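Local atomic coordinates of beta sliding clamp (PDB entry 6PTR), a protein that probably tethers DNA polymerases and other proteins to DNA as a ring-shaped head-to-tail homodimer, making replication processive. Residues C[27-32]-C[78-83]; C[36-41]-C[53-58]. One frame throughout, in Å; residues are numbered along the deposited sequence.

Interaction 1 (C[27-32]-C[78-83]); sequences RVVERR and PAYLLY
Tyr80 carries this contact, reaching from the first turn of helix 79-88 to the loop 27-32. Its CG stands anti to the carbonyl carbon (chi1 -77°), which sets the ring against Val29 and Arg31. Tyr80 CB has Arg31 NH1 at 4.0 Å. Beyond it, Tyr80 CD1 and CE1 lie under the guanidinium of Arg31, and Tyr80 CE1 is 3.2 Å from Arg31 NH2. This is an off-centre cation-pi contact: Arg31 CZ is 3.8 Å from the centroid of the Tyr80 ring, and the two planes are 35° apart. The extended Arg31 chain crosses the ring obliquely and adds a CH-pi contact, with CG over the face. Arg31 is poorly ordered, so this cover is probably mobile. On the other rim of the ring, Tyr80 CE2 meets Val29 CG1 at 3.7 Å. At the tip, Tyr80 OH donates a hydrogen bond to Val29 O (2.8 Å), which sits at the ring edge. The donor lies in the carbonyl plane at a C=O...O angle of 150°. Tyr80 OH is also 3.8 Å from Arg27 CA. Val29 CG2 turns to Ala79 CB, 4.0 Å away. The contact ties the loop after helix 15-26 to the start of helix 79-88. His26 meets the Tyr80 ring at a steep angle, Val28 packs on strand 59-69, and Ala79 rests on Val41 of strand 40-46.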
ATOM      1  N   ARG C  27       1.735  -3.241  18.151  1.00 29.14           N
ATOM      2  CA  ARG C  27       2.480  -3.753  17.007  1.00 34.76           C
ATOM      3  C   ARG C  27       3.498  -4.829  17.383  1.00 31.25           C
ATOM      4  O   ARG C  27       4.072  -5.452  16.482  1.00 32.35           O
ATOM      5  CB  ARG C  27       3.178  -2.607  16.255  1.00 44.58           C
ATOM      6  CG  ARG C  27       3.351  -1.289  17.012  1.00 49.35           C
ATOM      7  CD  ARG C  27       3.954  -0.202  16.087  1.00 53.93           C
ATOM      8  NE  ARG C  27       4.701   0.827  16.815  1.00 55.15           N
ATOM      9  CZ  ARG C  27       4.359   2.112  16.887  1.00 58.73           C
ATOM     10  NH1 ARG C  27       3.271   2.552  16.265  1.00 62.64           N
ATOM     11  NH2 ARG C  27       5.112   2.964  17.577  1.00 51.25           N
ATOM     12  N   VAL C  28       3.727  -5.066  18.674  1.00 23.39           N
ATOM     13  CA  VAL C  28       4.620  -6.130  19.112  1.00 26.26           C
ATOM     14  C   VAL C  28       3.971  -7.486  18.885  1.00 32.72           C
ATOM     15  O   VAL C  28       4.656  -8.496  18.658  1.00 31.10           O
ATOM     16  CB  VAL C  28       4.990  -5.875  20.586  1.00 31.34           C
ATOM     17  CG1 VAL C  28       5.436  -7.140  21.288  1.00 36.77           C
ATOM     18  CG2 VAL C  28       6.077  -4.841  20.614  1.00 32.69           C
ATOM     19  N   VAL C  29       2.640  -7.519  18.889  1.00 28.40           N
ATOM     20  CA  VAL C  29       1.913  -8.752  18.648  1.00 31.57           C
ATOM     21  C   VAL C  29       2.151  -9.210  17.218  1.00 34.95           C
ATOM     22  O   VAL C  29       2.055  -8.424  16.264  1.00 34.52           O
ATOM     23  CB  VAL C  29       0.421  -8.540  18.943  1.00 29.99           C
ATOM     24  CG1 VAL C  29      -0.377  -9.760  18.525  1.00 31.44           C
ATOM     25  CG2 VAL C  29       0.228  -8.223  20.412  1.00 30.24           C
ATOM     26  N   GLU C  30       2.488 -10.482  17.057  1.00 43.86           N
ATOM     27  CA  GLU C  30       2.635 -11.045  15.726  1.00 48.42           C
ATOM     28  C   GLU C  30       1.263 -11.434  15.186  1.00 51.22           C
ATOM     29  O   GLU C  30       0.451 -12.036  15.895  1.00 52.63           O
ATOM     30  CB  GLU C  30       3.565 -12.259  15.761  1.00 58.55           C
ATOM     31  CG  GLU C  30       4.384 -12.478  14.489  1.00 66.03           C
ATOM     32  CD  GLU C  30       5.553 -11.507  14.351  1.00 69.34           C
ATOM     33  OE1 GLU C  30       5.701 -10.916  13.260  1.00 72.80           O
ATOM     34  OE2 GLU C  30       6.324 -11.336  15.322  1.00 65.60           O
ATOM     35  N   ARG C  31       0.994 -11.059  13.934  1.00 51.41           N
ATOM     36  CA  ARG C  31      -0.272 -11.449  13.319  1.00 60.62           C
ATOM     37  C   ARG C  31      -0.285 -12.936  12.986  1.00 60.95           C
ATOM     38  O   ARG C  31      -1.322 -13.597  13.113  1.00 64.37           O
ATOM     39  CB  ARG C  31      -0.538 -10.614  12.064  1.00 61.46           C
ATOM     40  CG  ARG C  31      -0.938  -9.165  12.344  1.00 58.43           C
ATOM     41  CD  ARG C  31      -1.409  -8.492  11.066  1.00 62.33           C
ATOM     42  NE  ARG C  31      -1.394  -7.035  11.143  1.00 60.61           N
ATOM     43  CZ  ARG C  31      -2.444  -6.292  11.482  1.00 62.96           C
ATOM     44  NH1 ARG C  31      -3.598  -6.874  11.790  1.00 53.57           N
ATOM     45  NH2 ARG C  31      -2.340  -4.967  11.517  1.00 66.44           N
ATOM     46  N   ARG C  32       0.858 -13.483  12.578  1.00 63.13           N
ATOM     47  CA  ARG C  32       0.960 -14.913  12.314  1.00 61.75           C
ATOM     48  C   ARG C  32       0.937 -15.759  13.587  1.00 63.18           C
ATOM     49  O   ARG C  32       0.980 -16.992  13.483  1.00 63.34           O
ATOM     50  CB  ARG C  32       2.236 -15.201  11.517  1.00 59.04           C
ATOM     51  N   PRO C  78      -7.924  -8.986  22.667  1.00 18.39           N
ATOM     52  CA  PRO C  78      -7.212  -9.122  21.381  1.00 17.70           C
ATOM     53  C   PRO C  78      -6.745  -7.775  20.845  1.00 23.69           C
ATOM     54  O   PRO C  78      -7.538  -6.840  20.711  1.00 19.25           O
ATOM     55  CB  PRO C  78      -8.255  -9.781  20.475  1.00 23.38           C
ATOM     56  CG  PRO C  78      -9.106 -10.594  21.458  1.00 23.75           C
ATOM     57  CD  PRO C  78      -9.234  -9.670  22.634  1.00 20.49           C
ATOM     58  N   ALA C  79      -5.439  -7.662  20.565  1.00 21.99           N
ATOM     59  CA  ALA C  79      -4.839  -6.336  20.454  1.00 19.42           C
ATOM     60  C   ALA C  79      -5.159  -5.667  19.120  1.00 19.93           C
ATOM     61  O   ALA C  79      -5.436  -4.463  19.092  1.00 24.09           O
ATOM     62  CB  ALA C  79      -3.324  -6.415  20.665  1.00 22.83           C
ATOM     63  N   TYR C  80      -5.108  -6.403  18.005  1.00 21.38           N
ATOM     64  CA  TYR C  80      -5.394  -5.757  16.729  1.00 22.65           C
ATOM     65  C   TYR C  80      -6.869  -5.383  16.631  1.00 28.75           C
ATOM     66  O   TYR C  80      -7.207  -4.319  16.099  1.00 28.22           O
ATOM     67  CB  TYR C  80      -4.961  -6.647  15.574  1.00 22.19           C
ATOM     68  CG  TYR C  80      -3.452  -6.579  15.397  1.00 30.07           C
ATOM     69  CD1 TYR C  80      -2.860  -5.518  14.721  1.00 37.62           C
ATOM     70  CD2 TYR C  80      -2.624  -7.561  15.923  1.00 36.24           C
ATOM     71  CE1 TYR C  80      -1.487  -5.441  14.572  1.00 37.27           C
ATOM     72  CE2 TYR C  80      -1.254  -7.500  15.766  1.00 39.94           C
ATOM     73  CZ  TYR C  80      -0.690  -6.431  15.099  1.00 40.60           C
ATOM     74  OH  TYR C  80       0.681  -6.361  14.958  1.00 44.86           O
ATOM     75  N   LEU C  81      -7.753  -6.233  17.158  1.00 26.28           N
ATOM     76  CA  LEU C  81      -9.179  -5.901  17.190  1.00 26.00           C
ATOM     77  C   LEU C  81      -9.435  -4.665  18.037  1.00 25.13           C
ATOM     78  O   LEU C  81     -10.181  -3.763  17.635  1.00 25.50           O
ATOM     79  CB  LEU C  81      -9.989  -7.074  17.742  1.00 25.43           C
ATOM     80  CG  LEU C  81     -11.489  -6.818  17.935  1.00 25.51           C
ATOM     81  CD1 LEU C  81     -12.145  -6.367  16.605  1.00 24.43           C
ATOM     82  CD2 LEU C  81     -12.176  -8.079  18.463  1.00 28.21           C
ATOM     83  N   LEU C  82      -8.847  -4.613  19.234  1.00 19.45           N
ATOM     84  CA  LEU C  82      -9.049  -3.436  20.070  1.00 20.68           C
ATOM     85  C   LEU C  82      -8.536  -2.188  19.373  1.00 23.06           C
ATOM     86  O   LEU C  82      -9.205  -1.153  19.381  1.00 19.69           O
ATOM     87  CB  LEU C  82      -8.353  -3.608  21.409  1.00 15.73           C
ATOM     88  CG  LEU C  82      -8.503  -2.442  22.377  1.00 19.94           C
ATOM     89  CD1 LEU C  82      -9.982  -2.188  22.730  1.00 21.10           C
ATOM     90  CD2 LEU C  82      -7.690  -2.727  23.627  1.00 19.27           C
ATOM     91  N   TYR C  83      -7.352  -2.273  18.752  1.00 20.39           N
ATOM     92  CA  TYR C  83      -6.815  -1.123  18.022  1.00 21.14           C
ATOM     93  C   TYR C  83      -7.754  -0.690  16.899  1.00 24.02           C
ATOM     94  O   TYR C  83      -8.034   0.505  16.731  1.00 25.09           O
ATOM     95  CB  TYR C  83      -5.429  -1.450  17.448  1.00 22.33           C
ATOM     96  CG  TYR C  83      -4.742  -0.232  16.865  1.00 23.05           C
ATOM     97  CD1 TYR C  83      -4.199   0.727  17.700  1.00 25.81           C
ATOM     98  CD2 TYR C  83      -4.659  -0.036  15.488  1.00 34.32           C
ATOM     99  CE1 TYR C  83      -3.572   1.852  17.191  1.00 32.84           C
ATOM    100  CE2 TYR C  83      -4.026   1.095  14.957  1.00 35.89           C
ATOM    101  CZ  TYR C  83      -3.483   2.032  15.828  1.00 38.73           C
ATOM    102  OH  TYR C  83      -2.857   3.171  15.347  1.00 48.05           O
TER

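Interaction 2 (C[36-41]-C[53-58]); sequences PILSNV and KATDLD. With EDO (1,2-ethanediol), chain Q.
The two backbones run antiparallel, 167° apart, closing to 5.0 Å between Val41 CA and Ala54 CA and widening to 6.3 Å between Leu38 CA and Asp56 CA. Two waters bridge the wider end. Water 1 donates to Leu38 O and Thr55 O; water 2 links Asn40 O and Thr55 N, accepting from Thr55 N at 2.9 Å. At the close end, Val41 CG2 lies 3.4 Å from Lys53 O, and Val41 CA makes a CA-H...O contact with the same oxygen. Leu38 spreads its two methyls. Leu38 CD2 reaches Thr55 CG2 at 4.0 Å, while Leu38 CD1 meets Leu57 CD1 at the same distance, the two leucines crossing at about a right angle. Thr55 OG1, anti to its backbone N, accepts from Leu57 N (2.9 Å) in an ST turn. Asp56 OD1 takes Asp58 N from above the carboxylate plane in an Asx turn, and OD2 forms a salt bridge with Lys212. An ethanediol, probably from the crystallisation liquor, bonds weakly to Leu57 O. The arrangement is the open end of a beta hairpin, strands 40-46 and 49-55, where a 3-10 turn leads into one strand and the other leaves through an ST turn and an overlapping Asx turn, within the N-terminal domain of the clamp.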
ATOM      1  N   PRO C  36      -3.210 -18.211  21.732  1.00 32.77           N
ATOM      2  CA  PRO C  36      -4.244 -17.167  21.873  1.00 29.98           C
ATOM      3  C   PRO C  36      -3.882 -16.016  22.794  1.00 23.72           C
ATOM      4  O   PRO C  36      -4.137 -14.861  22.430  1.00 25.83           O
ATOM      5  CB  PRO C  36      -5.455 -17.950  22.401  1.00 37.10           C
ATOM      6  CG  PRO C  36      -5.262 -19.322  21.856  1.00 38.90           C
ATOM      7  CD  PRO C  36      -3.774 -19.567  21.862  1.00 36.88           C
ATOM      8  N   ILE C  37      -3.303 -16.279  23.977  1.00 27.77           N
ATOM      9  CA  ILE C  37      -2.994 -15.178  24.893  1.00 22.82           C
ATOM     10  C   ILE C  37      -2.003 -14.196  24.265  1.00 22.72           C
ATOM     11  O   ILE C  37      -2.029 -12.992  24.568  1.00 23.67           O
ATOM     12  CB  ILE C  37      -2.465 -15.725  26.244  1.00 28.87           C
ATOM     13  CG1 ILE C  37      -2.436 -14.614  27.297  1.00 34.79           C
ATOM     14  CG2 ILE C  37      -1.085 -16.339  26.099  1.00 31.61           C
ATOM     15  CD1 ILE C  37      -3.799 -14.032  27.588  1.00 30.15           C
ATOM     16  N   LEU C  38      -1.115 -14.675  23.393  1.00 25.35           N
ATOM     17  CA  LEU C  38      -0.095 -13.786  22.837  1.00 23.50           C
ATOM     18  C   LEU C  38      -0.643 -12.834  21.786  1.00 24.83           C
ATOM     19  O   LEU C  38       0.081 -11.923  21.365  1.00 25.03           O
ATOM     20  CB  LEU C  38       1.063 -14.598  22.241  1.00 23.91           C
ATOM     21  CG  LEU C  38       1.872 -15.389  23.262  1.00 22.80           C
ATOM     22  CD1 LEU C  38       2.930 -16.212  22.552  1.00 27.34           C
ATOM     23  CD2 LEU C  38       2.493 -14.463  24.334  1.00 25.76           C
ATOM     24  N   SER C  39      -1.884 -13.018  21.349  1.00 22.28           N
ATOM     25  CA  SER C  39      -2.539 -12.054  20.478  1.00 21.88           C
ATOM     26  C   SER C  39      -3.198 -10.919  21.251  1.00 22.30           C
ATOM     27  O   SER C  39      -3.728  -9.991  20.637  1.00 20.37           O
ATOM     28  CB  SER C  39      -3.567 -12.763  19.592  1.00 25.27           C
ATOM     29  OG  SER C  39      -2.900 -13.620  18.686  1.00 33.77           O
ATOM     30  N   ASN C  40      -3.135 -10.945  22.567  1.00 21.95           N
ATOM     31  CA  ASN C  40      -3.865  -9.993  23.388  1.00 20.95           C
ATOM     32  C   ASN C  40      -2.943  -8.935  23.973  1.00 23.94           C
ATOM     33  O   ASN C  40      -1.742  -9.157  24.155  1.00 23.29           O
ATOM     34  CB  ASN C  40      -4.596 -10.725  24.511  1.00 18.35           C
ATOM     35  CG  ASN C  40      -5.834 -11.440  24.009  1.00 21.27           C
ATOM     36  OD1 ASN C  40      -5.998 -11.659  22.799  1.00 20.08           O
ATOM     37  ND2 ASN C  40      -6.715 -11.802  24.925  1.00 19.94           N
ATOM     38  N   VAL C  41      -3.523  -7.761  24.264  1.00 18.73           N
ATOM     39  CA  VAL C  41      -2.851  -6.747  25.071  1.00 16.46           C
ATOM     40  C   VAL C  41      -3.402  -6.836  26.486  1.00 19.89           C
ATOM     41  O   VAL C  41      -4.615  -6.991  26.692  1.00 19.18           O
ATOM     42  CB  VAL C  41      -3.038  -5.330  24.494  1.00 21.08           C
ATOM     43  CG1 VAL C  41      -4.510  -5.017  24.295  1.00 22.73           C
ATOM     44  CG2 VAL C  41      -2.422  -4.287  25.447  1.00 23.85           C
ATOM     45  N   LYS C  53       0.359  -3.742  28.159  1.00 18.43           N
ATOM     46  CA  LYS C  53       1.533  -4.596  27.980  1.00 19.58           C
ATOM     47  C   LYS C  53       1.266  -5.541  26.816  1.00 19.09           C
ATOM     48  O   LYS C  53       0.172  -6.098  26.715  1.00 19.47           O
ATOM     49  CB  LYS C  53       1.824  -5.402  29.260  1.00 20.70           C
ATOM     50  CG  LYS C  53       3.069  -6.299  29.208  1.00 25.31           C
ATOM     51  CD  LYS C  53       3.240  -7.178  30.480  1.00 28.89           C
ATOM     52  CE  LYS C  53       3.743  -6.407  31.668  1.00 39.07           C
ATOM     53  NZ  LYS C  53       4.100  -7.342  32.788  1.00 33.29           N
ATOM     54  N   ALA C  54       2.257  -5.713  25.931  1.00 17.51           N
ATOM     55  CA  ALA C  54       2.175  -6.736  24.893  1.00 17.35           C
ATOM     56  C   ALA C  54       3.521  -7.439  24.823  1.00 18.82           C
ATOM     57  O   ALA C  54       4.541  -6.863  25.192  1.00 19.72           O
ATOM     58  CB  ALA C  54       1.827  -6.145  23.505  1.00 18.40           C
ATOM     59  N   THR C  55       3.525  -8.686  24.339  1.00 18.52           N
ATOM     60  CA  THR C  55       4.774  -9.443  24.298  1.00 18.34           C
ATOM     61  C   THR C  55       4.661 -10.493  23.205  1.00 20.49           C
ATOM     62  O   THR C  55       3.564 -10.935  22.861  1.00 21.20           O
ATOM     63  CB  THR C  55       5.105 -10.129  25.639  1.00 20.57           C
ATOM     64  OG1 THR C  55       6.395 -10.757  25.558  1.00 23.85           O
ATOM     65  CG2 THR C  55       4.082 -11.206  25.965  1.00 22.38           C
ATOM     66  N   ASP C  56       5.802 -10.862  22.630  1.00 20.98           N
ATOM     67  CA  ASP C  56       5.868 -12.080  21.838  1.00 20.29           C
ATOM     68  C   ASP C  56       6.777 -13.128  22.482  1.00 21.74           C
ATOM     69  O   ASP C  56       7.199 -14.072  21.806  1.00 23.58           O
ATOM     70  CB  ASP C  56       6.311 -11.762  20.408  1.00 22.81           C
ATOM     71  CG  ASP C  56       7.753 -11.281  20.317  1.00 25.55           C
ATOM     72  OD1 ASP C  56       8.489 -11.298  21.319  1.00 23.63           O
ATOM     73  OD2 ASP C  56       8.146 -10.888  19.198  1.00 30.39           O
ATOM     74  N   LEU C  57       7.079 -12.962  23.771  1.00 20.70           N
ATOM     75  CA  LEU C  57       7.964 -13.784  24.609  1.00 21.30           C
ATOM     76  C   LEU C  57       9.440 -13.444  24.417  1.00 22.34           C
ATOM     77  O   LEU C  57      10.254 -13.751  25.296  1.00 32.91           O
ATOM     78  CB  LEU C  57       7.745 -15.290  24.383  1.00 24.45           C
ATOM     79  CG  LEU C  57       6.333 -15.796  24.693  1.00 26.57           C
ATOM     80  CD1 LEU C  57       6.255 -17.297  24.462  1.00 26.50           C
ATOM     81  CD2 LEU C  57       5.942 -15.424  26.112  1.00 26.84           C
ATOM     82  N   ASP C  58       9.808 -12.824  23.298  1.00 23.73           N
ATOM     83  CA  ASP C  58      11.181 -12.348  23.115  1.00 23.70           C
ATOM     84  C   ASP C  58      11.321 -10.864  23.426  1.00 25.84           C
ATOM     85  O   ASP C  58      12.340 -10.435  23.971  1.00 26.96           O
ATOM     86  CB  ASP C  58      11.661 -12.596  21.681  1.00 29.01           C
ATOM     87  CG  ASP C  58      11.778 -14.067  21.354  1.00 41.13           C
ATOM     88  OD1 ASP C  58      12.038 -14.854  22.282  1.00 37.30           O
ATOM     89  OD2 ASP C  58      11.603 -14.428  20.172  1.00 44.46           O
TER
HETATM   90  C1  EDO Q 501      11.473 -10.379  27.450  1.00 52.50           C
HETATM   91  O1  EDO Q 501      11.748 -11.784  27.521  1.00 53.36           O
HETATM   92  C2  EDO Q 501      10.202 -10.093  28.239  1.00 64.14           C
HETATM   93  O2  EDO Q 501      10.538  -9.720  29.581  1.00 72.09           O
HETATM   94  O   HOH W   1       2.578 -11.729  20.188  1.00 27.31           O
HETATM   95  O   HOH W   2       0.934  -9.742  23.696  1.00 22.59           O

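How the interactions relate
Interactions 1 and 2 are neighbours in the N-terminal domain, their centres about 8 Å apart. Along the chain, both segments of interaction 2 fall between 27-32 and 78-83. They touch directly. Ala79 N and Ser39 O, 2.9 Å apart, probably form a hydrogen bond from the helix start to the 3-10 turn. Val29 CG1 packs 3.6 Å from Leu38 O, so one valine faces both contacts. Pro78 CA lies 3.2 Å from Asn40 OD1, where strand 71-78 borders strand 40-46; Asn40 ND2 is hydrogen-bonded to Thr76 OG1 of that strand. Lys212 gives a further bridge, pairing with Glu30 of interaction 1 and Asp56 of interaction 2. The ethanediol, also bonded to Ser129 and Lys237, lies at the Leu57 end of interaction 2.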